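Long-range contact in nisin biosynthesis protein NisC (Lactococcus lactis subsp. lactis, PDB 2G0D), which catalyses the cyclisation that forms the thioether rings of the lantibiotic nisin, with a zinc ion in its active site: residues K5-T19 with N52-Y66. Sequence-based numbering, arbitrary orientation.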
# COMPACT_ATOMS: atom_id res chain seq x y z
N LYS A 5 -15.83 6.94 -18.87
CA LYS A 5 -16.59 5.88 -19.52
C LYS A 5 -15.85 5.30 -20.76
O LYS A 5 -15.66 4.10 -20.86
CB LYS A 5 -17.98 6.38 -19.91
CG LYS A 5 -18.95 5.28 -20.26
CD LYS A 5 -20.14 5.90 -20.90
CE LYS A 5 -21.35 5.05 -20.75
NZ LYS A 5 -22.39 5.48 -21.75
N ARG A 6 -15.44 6.17 -21.68
CA ARG A 6 -14.66 5.73 -22.85
C ARG A 6 -13.41 4.90 -22.48
O ARG A 6 -13.17 3.82 -23.04
CB ARG A 6 -14.23 6.93 -23.67
CG ARG A 6 -13.59 6.56 -25.02
CD ARG A 6 -13.47 7.76 -25.93
NE ARG A 6 -12.44 8.68 -25.46
CZ ARG A 6 -12.68 9.79 -24.76
NH1 ARG A 6 -13.94 10.14 -24.45
NH2 ARG A 6 -11.67 10.55 -24.37
N ASN A 7 -12.63 5.42 -21.56
CA ASN A 7 -11.44 4.70 -21.10
C ASN A 7 -11.72 3.35 -20.42
O ASN A 7 -11.00 2.38 -20.65
CB ASN A 7 -10.60 5.62 -20.22
CG ASN A 7 -9.80 6.59 -21.05
OD1 ASN A 7 -8.74 6.22 -21.56
ND2 ASN A 7 -10.34 7.80 -21.27
N VAL A 8 -12.76 3.30 -19.61
CA VAL A 8 -13.12 2.06 -18.94
C VAL A 8 -13.48 1.01 -20.00
O VAL A 8 -13.02 -0.14 -19.94
CB VAL A 8 -14.26 2.28 -17.95
CG1 VAL A 8 -14.79 0.94 -17.43
CG2 VAL A 8 -13.77 3.15 -16.79
N GLU A 9 -14.26 1.43 -20.99
CA GLU A 9 -14.70 0.56 -22.07
C GLU A 9 -13.54 -0.09 -22.81
O GLU A 9 -13.58 -1.28 -23.08
CB GLU A 9 -15.63 1.31 -23.04
CG GLU A 9 -17.06 1.42 -22.49
CD GLU A 9 -17.94 2.42 -23.25
OE1 GLU A 9 -17.45 3.06 -24.22
OE2 GLU A 9 -19.12 2.58 -22.87
N LYS A 10 -12.50 0.68 -23.09
CA LYS A 10 -11.33 0.14 -23.74
C LYS A 10 -10.61 -0.85 -22.84
O LYS A 10 -10.14 -1.90 -23.32
CB LYS A 10 -10.42 1.23 -24.34
CG LYS A 10 -9.19 1.63 -23.53
CD LYS A 10 -8.31 2.67 -24.31
CE LYS A 10 -7.14 2.01 -25.05
NZ LYS A 10 -6.23 3.01 -25.74
N ILE A 11 -10.54 -0.54 -21.53
CA ILE A 11 -9.90 -1.44 -20.56
C ILE A 11 -10.66 -2.76 -20.51
O ILE A 11 -10.04 -3.83 -20.47
CB ILE A 11 -9.78 -0.83 -19.13
CG1 ILE A 11 -8.87 0.40 -19.12
CG2 ILE A 11 -9.26 -1.87 -18.13
CD1 ILE A 11 -9.08 1.31 -17.89
N ILE A 12 -11.99 -2.68 -20.51
CA ILE A 12 -12.79 -3.90 -20.50
C ILE A 12 -12.51 -4.75 -21.76
O ILE A 12 -12.34 -5.96 -21.65
CB ILE A 12 -14.31 -3.61 -20.37
CG1 ILE A 12 -14.63 -2.97 -19.01
CG2 ILE A 12 -15.11 -4.92 -20.53
CD1 ILE A 12 -15.97 -2.25 -18.97
N ALA A 13 -12.45 -4.10 -22.93
CA ALA A 13 -12.11 -4.77 -24.21
C ALA A 13 -10.74 -5.47 -24.18
O ALA A 13 -10.58 -6.56 -24.72
CB ALA A 13 -12.17 -3.77 -25.38
N GLN A 14 -9.76 -4.84 -23.54
CA GLN A 14 -8.44 -5.44 -23.39
C GLN A 14 -8.52 -6.71 -22.53
O GLN A 14 -7.92 -7.75 -22.87
CB GLN A 14 -7.46 -4.42 -22.78
CG GLN A 14 -7.18 -3.23 -23.71
CD GLN A 14 -6.17 -2.24 -23.16
OE1 GLN A 14 -5.02 -2.60 -22.88
NE2 GLN A 14 -6.59 -0.98 -23.02
N TRP A 15 -9.29 -6.64 -21.45
CA TRP A 15 -9.39 -7.78 -20.56
C TRP A 15 -10.35 -8.85 -21.02
O TRP A 15 -10.17 -10.01 -20.68
CB TRP A 15 -9.64 -7.32 -19.11
CG TRP A 15 -8.39 -6.80 -18.52
CD1 TRP A 15 -8.02 -5.49 -18.39
CD2 TRP A 15 -7.29 -7.58 -18.03
NE1 TRP A 15 -6.77 -5.40 -17.83
CE2 TRP A 15 -6.30 -6.67 -17.60
CE3 TRP A 15 -7.04 -8.96 -17.93
CZ2 TRP A 15 -5.07 -7.10 -17.05
CZ3 TRP A 15 -5.83 -9.39 -17.37
CH2 TRP A 15 -4.86 -8.46 -16.94
N ASP A 16 -11.37 -8.49 -21.79
CA ASP A 16 -12.21 -9.49 -22.45
C ASP A 16 -11.40 -10.36 -23.43
O ASP A 16 -11.59 -11.58 -23.49
CB ASP A 16 -13.41 -8.84 -23.14
CG ASP A 16 -14.48 -8.40 -22.16
OD1 ASP A 16 -14.32 -8.63 -20.95
OD2 ASP A 16 -15.50 -7.83 -22.59
N GLU A 17 -10.48 -9.73 -24.16
CA GLU A 17 -9.60 -10.43 -25.09
C GLU A 17 -8.58 -11.32 -24.37
O GLU A 17 -8.40 -12.50 -24.73
CB GLU A 17 -8.90 -9.41 -26.01
CG GLU A 17 -8.08 -10.02 -27.16
CD GLU A 17 -8.85 -11.06 -28.00
OE1 GLU A 17 -10.10 -11.05 -28.02
OE2 GLU A 17 -8.18 -11.89 -28.64
N ARG A 18 -7.93 -10.76 -23.35
CA ARG A 18 -6.93 -11.48 -22.55
C ARG A 18 -7.48 -12.73 -21.87
O ARG A 18 -6.80 -13.75 -21.83
CB ARG A 18 -6.28 -10.57 -21.51
CG ARG A 18 -5.10 -9.75 -22.06
CD ARG A 18 -4.42 -8.92 -20.97
NE ARG A 18 -3.51 -9.71 -20.14
CZ ARG A 18 -2.51 -9.21 -19.41
NH1 ARG A 18 -2.27 -7.90 -19.39
NH2 ARG A 18 -1.75 -10.03 -18.69
N THR A 19 -8.70 -12.65 -21.33
CA THR A 19 -9.34 -13.79 -20.67
C THR A 19 -9.85 -14.86 -21.65
O THR A 19 -9.97 -16.04 -21.29
CB THR A 19 -10.49 -13.34 -19.75
OG1 THR A 19 -11.39 -12.49 -20.48
CG2 THR A 19 -9.94 -12.61 -18.52
N ASN A 52 -23.73 2.24 -16.73
CA ASN A 52 -23.37 0.92 -17.25
C ASN A 52 -22.98 -0.11 -16.20
O ASN A 52 -22.42 -1.15 -16.53
CB ASN A 52 -22.25 1.03 -18.29
CG ASN A 52 -22.77 1.43 -19.65
OD1 ASN A 52 -23.99 1.46 -19.88
ND2 ASN A 52 -21.84 1.73 -20.56
N SER A 53 -23.31 0.18 -14.94
CA SER A 53 -22.90 -0.66 -13.81
C SER A 53 -23.39 -2.11 -13.82
O SER A 53 -22.79 -2.96 -13.18
CB SER A 53 -23.31 0.01 -12.50
OG SER A 53 -24.71 0.18 -12.44
N LYS A 54 -24.48 -2.40 -14.53
CA LYS A 54 -24.93 -3.80 -14.64
C LYS A 54 -24.10 -4.61 -15.65
O LYS A 54 -23.89 -5.82 -15.47
CB LYS A 54 -26.43 -3.90 -14.94
CG LYS A 54 -27.32 -3.52 -13.73
CD LYS A 54 -27.34 -4.61 -12.65
CE LYS A 54 -28.57 -5.51 -12.78
NZ LYS A 54 -29.80 -4.83 -12.26
N ILE A 55 -23.63 -3.93 -16.69
CA ILE A 55 -22.61 -4.45 -17.59
C ILE A 55 -21.28 -4.63 -16.83
O ILE A 55 -20.60 -5.64 -16.99
CB ILE A 55 -22.40 -3.51 -18.79
CG1 ILE A 55 -23.71 -3.32 -19.55
CG2 ILE A 55 -21.28 -4.02 -19.72
CD1 ILE A 55 -23.76 -2.05 -20.40
N TYR A 56 -20.94 -3.66 -15.99
CA TYR A 56 -19.70 -3.72 -15.21
C TYR A 56 -19.68 -4.89 -14.22
O TYR A 56 -18.70 -5.64 -14.14
CB TYR A 56 -19.44 -2.40 -14.49
CG TYR A 56 -19.21 -1.20 -15.39
CD1 TYR A 56 -18.88 -1.36 -16.75
CD2 TYR A 56 -19.30 0.09 -14.88
CE1 TYR A 56 -18.66 -0.25 -17.55
CE2 TYR A 56 -19.09 1.18 -15.68
CZ TYR A 56 -18.77 1.01 -17.00
OH TYR A 56 -18.56 2.12 -17.76
N GLN A 57 -20.77 -5.06 -13.47
CA GLN A 57 -20.92 -6.20 -12.57
C GLN A 57 -20.83 -7.56 -13.30
O GLN A 57 -20.32 -8.55 -12.75
CB GLN A 57 -22.24 -6.10 -11.77
CG GLN A 57 -22.35 -7.11 -10.60
CD GLN A 57 -21.13 -7.09 -9.67
OE1 GLN A 57 -20.75 -6.04 -9.14
NE2 GLN A 57 -20.51 -8.26 -9.46
N LYS A 58 -21.33 -7.61 -14.53
CA LYS A 58 -21.23 -8.81 -15.36
C LYS A 58 -19.76 -9.14 -15.67
O LYS A 58 -19.33 -10.28 -15.52
CB LYS A 58 -22.05 -8.63 -16.65
CG LYS A 58 -22.16 -9.85 -17.54
CD LYS A 58 -23.27 -10.81 -17.06
CE LYS A 58 -22.71 -12.12 -16.51
NZ LYS A 58 -22.44 -13.05 -17.66
N LYS A 59 -19.01 -8.12 -16.09
CA LYS A 59 -17.57 -8.25 -16.31
C LYS A 59 -16.85 -8.69 -15.05
O LYS A 59 -16.00 -9.57 -15.09
CB LYS A 59 -16.97 -6.95 -16.86
CG LYS A 59 -17.65 -6.41 -18.11
CD LYS A 59 -17.56 -7.35 -19.31
CE LYS A 59 -18.41 -6.82 -20.45
NZ LYS A 59 -18.18 -7.57 -21.72
N ILE A 60 -17.18 -8.06 -13.94
CA ILE A 60 -16.57 -8.41 -12.66
C ILE A 60 -16.75 -9.91 -12.43
O ILE A 60 -15.77 -10.64 -12.20
CB ILE A 60 -17.13 -7.53 -11.51
CG1 ILE A 60 -16.54 -6.12 -11.61
CG2 ILE A 60 -16.80 -8.13 -10.12
CD1 ILE A 60 -17.44 -5.02 -11.08
N ASP A 61 -18.00 -10.37 -12.56
CA ASP A 61 -18.31 -11.78 -12.32
C ASP A 61 -17.62 -12.68 -13.34
O ASP A 61 -17.13 -13.75 -12.98
CB ASP A 61 -19.82 -12.01 -12.26
CG ASP A 61 -20.45 -11.43 -10.98
OD1 ASP A 61 -19.80 -11.47 -9.92
OD2 ASP A 61 -21.60 -10.94 -11.04
N ASN A 62 -17.53 -12.22 -14.59
CA ASN A 62 -16.72 -12.89 -15.59
C ASN A 62 -15.28 -13.05 -15.13
O ASN A 62 -14.72 -14.14 -15.17
CB ASN A 62 -16.76 -12.12 -16.92
CG ASN A 62 -18.06 -12.29 -17.66
OD1 ASN A 62 -18.86 -13.17 -17.33
ND2 ASN A 62 -18.29 -11.44 -18.68
N TYR A 63 -14.69 -11.94 -14.68
CA TYR A 63 -13.29 -11.93 -14.31
C TYR A 63 -13.07 -12.76 -13.04
O TYR A 63 -12.03 -13.39 -12.88
CB TYR A 63 -12.78 -10.49 -14.13
CG TYR A 63 -12.89 -9.61 -15.37
CD1 TYR A 63 -12.96 -10.17 -16.65
CD2 TYR A 63 -12.89 -8.22 -15.25
CE1 TYR A 63 -13.05 -9.36 -17.79
CE2 TYR A 63 -12.96 -7.41 -16.37
CZ TYR A 63 -13.05 -7.98 -17.64
OH TYR A 63 -13.14 -7.17 -18.75
N ILE A 64 -14.06 -12.75 -12.13
CA ILE A 64 -14.00 -13.57 -10.93
C ILE A 64 -14.04 -15.07 -11.28
O ILE A 64 -13.20 -15.85 -10.83
CB ILE A 64 -15.11 -13.21 -9.91
CG1 ILE A 64 -14.85 -11.84 -9.26
CG2 ILE A 64 -15.18 -14.25 -8.81
CD1 ILE A 64 -16.05 -11.26 -8.58
N GLU A 65 -15.03 -15.48 -12.08
CA GLU A 65 -15.09 -16.87 -12.50
C GLU A 65 -13.80 -17.26 -13.22
O GLU A 65 -13.25 -18.34 -12.98
CB GLU A 65 -16.34 -17.18 -13.32
CG GLU A 65 -17.61 -17.39 -12.45
CD GLU A 65 -17.42 -18.36 -11.26
OE1 GLU A 65 -17.48 -19.62 -11.45
OE2 GLU A 65 -17.23 -17.86 -10.11
N TYR A 66 -13.29 -16.36 -14.07
CA TYR A 66 -12.01 -16.59 -14.73
C TYR A 66 -10.88 -16.75 -13.71
O TYR A 66 -9.99 -17.56 -13.91
CB TYR A 66 -11.70 -15.47 -15.71
CG TYR A 66 -10.39 -15.60 -16.43
CD1 TYR A 66 -10.32 -16.28 -17.65
CD2 TYR A 66 -9.22 -15.03 -15.92
CE1 TYR A 66 -9.11 -16.41 -18.33
CE2 TYR A 66 -8.01 -15.12 -16.60
CZ TYR A 66 -7.96 -15.83 -17.82
OH TYR A 66 -6.77 -15.94 -18.52
O HOH W 1 -16.05 -10.28 -19.74
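In the alpha toroid of this cyclase, the N-terminal helix 5-19 packs beside helix 53-66, and Tyr63 is the knob, seated among Ile12, Trp15, Asp16 and Thr19. The two run broadly the same way, their axes 30° apart and 11.2 Å away at closest approach, a separation bridged here by the long side chains of Tyr56, Lys59 and Tyr63. Tyrosine fills it with a flat ring and still brings a hydroxyl to the far helix: Tyr63 OH donates to Asp16 OD1 over 2.9 Å, approaching from above the carboxylate plane. The other oxygen, OD2, takes a salt bridge of 2.8 Å from Lys59 NZ on its syn side, tilted a little out of that plane. The lysine chain is bent by the turn about CB-CG (chi2 -62°), which lays CD against Ile12 CG2 at 3.7 Å; the extended remainder then carries NZ to the acid. A water donating to Asp16 OD1 and accepting from Asn62 ND2 gives the carboxylate a third polar partner, the second on OD1, and probably limits its rotation. One turn earlier Ile12 CD1 meets Tyr56 CE1 at 3.6 Å; Val8, which also touches Leu44 of helix 37-45 and Leu47 of the following loop, borders the same ring. Farther along, threonine suits its place by presenting a methyl to a pi face while its hydroxyl turns back to its own helix: Thr19 CG2 stands 3.5 Å from the Tyr66 ring centroid, 6° off the normal, a CH-pi contact; the phenol OH bonds to Lys70.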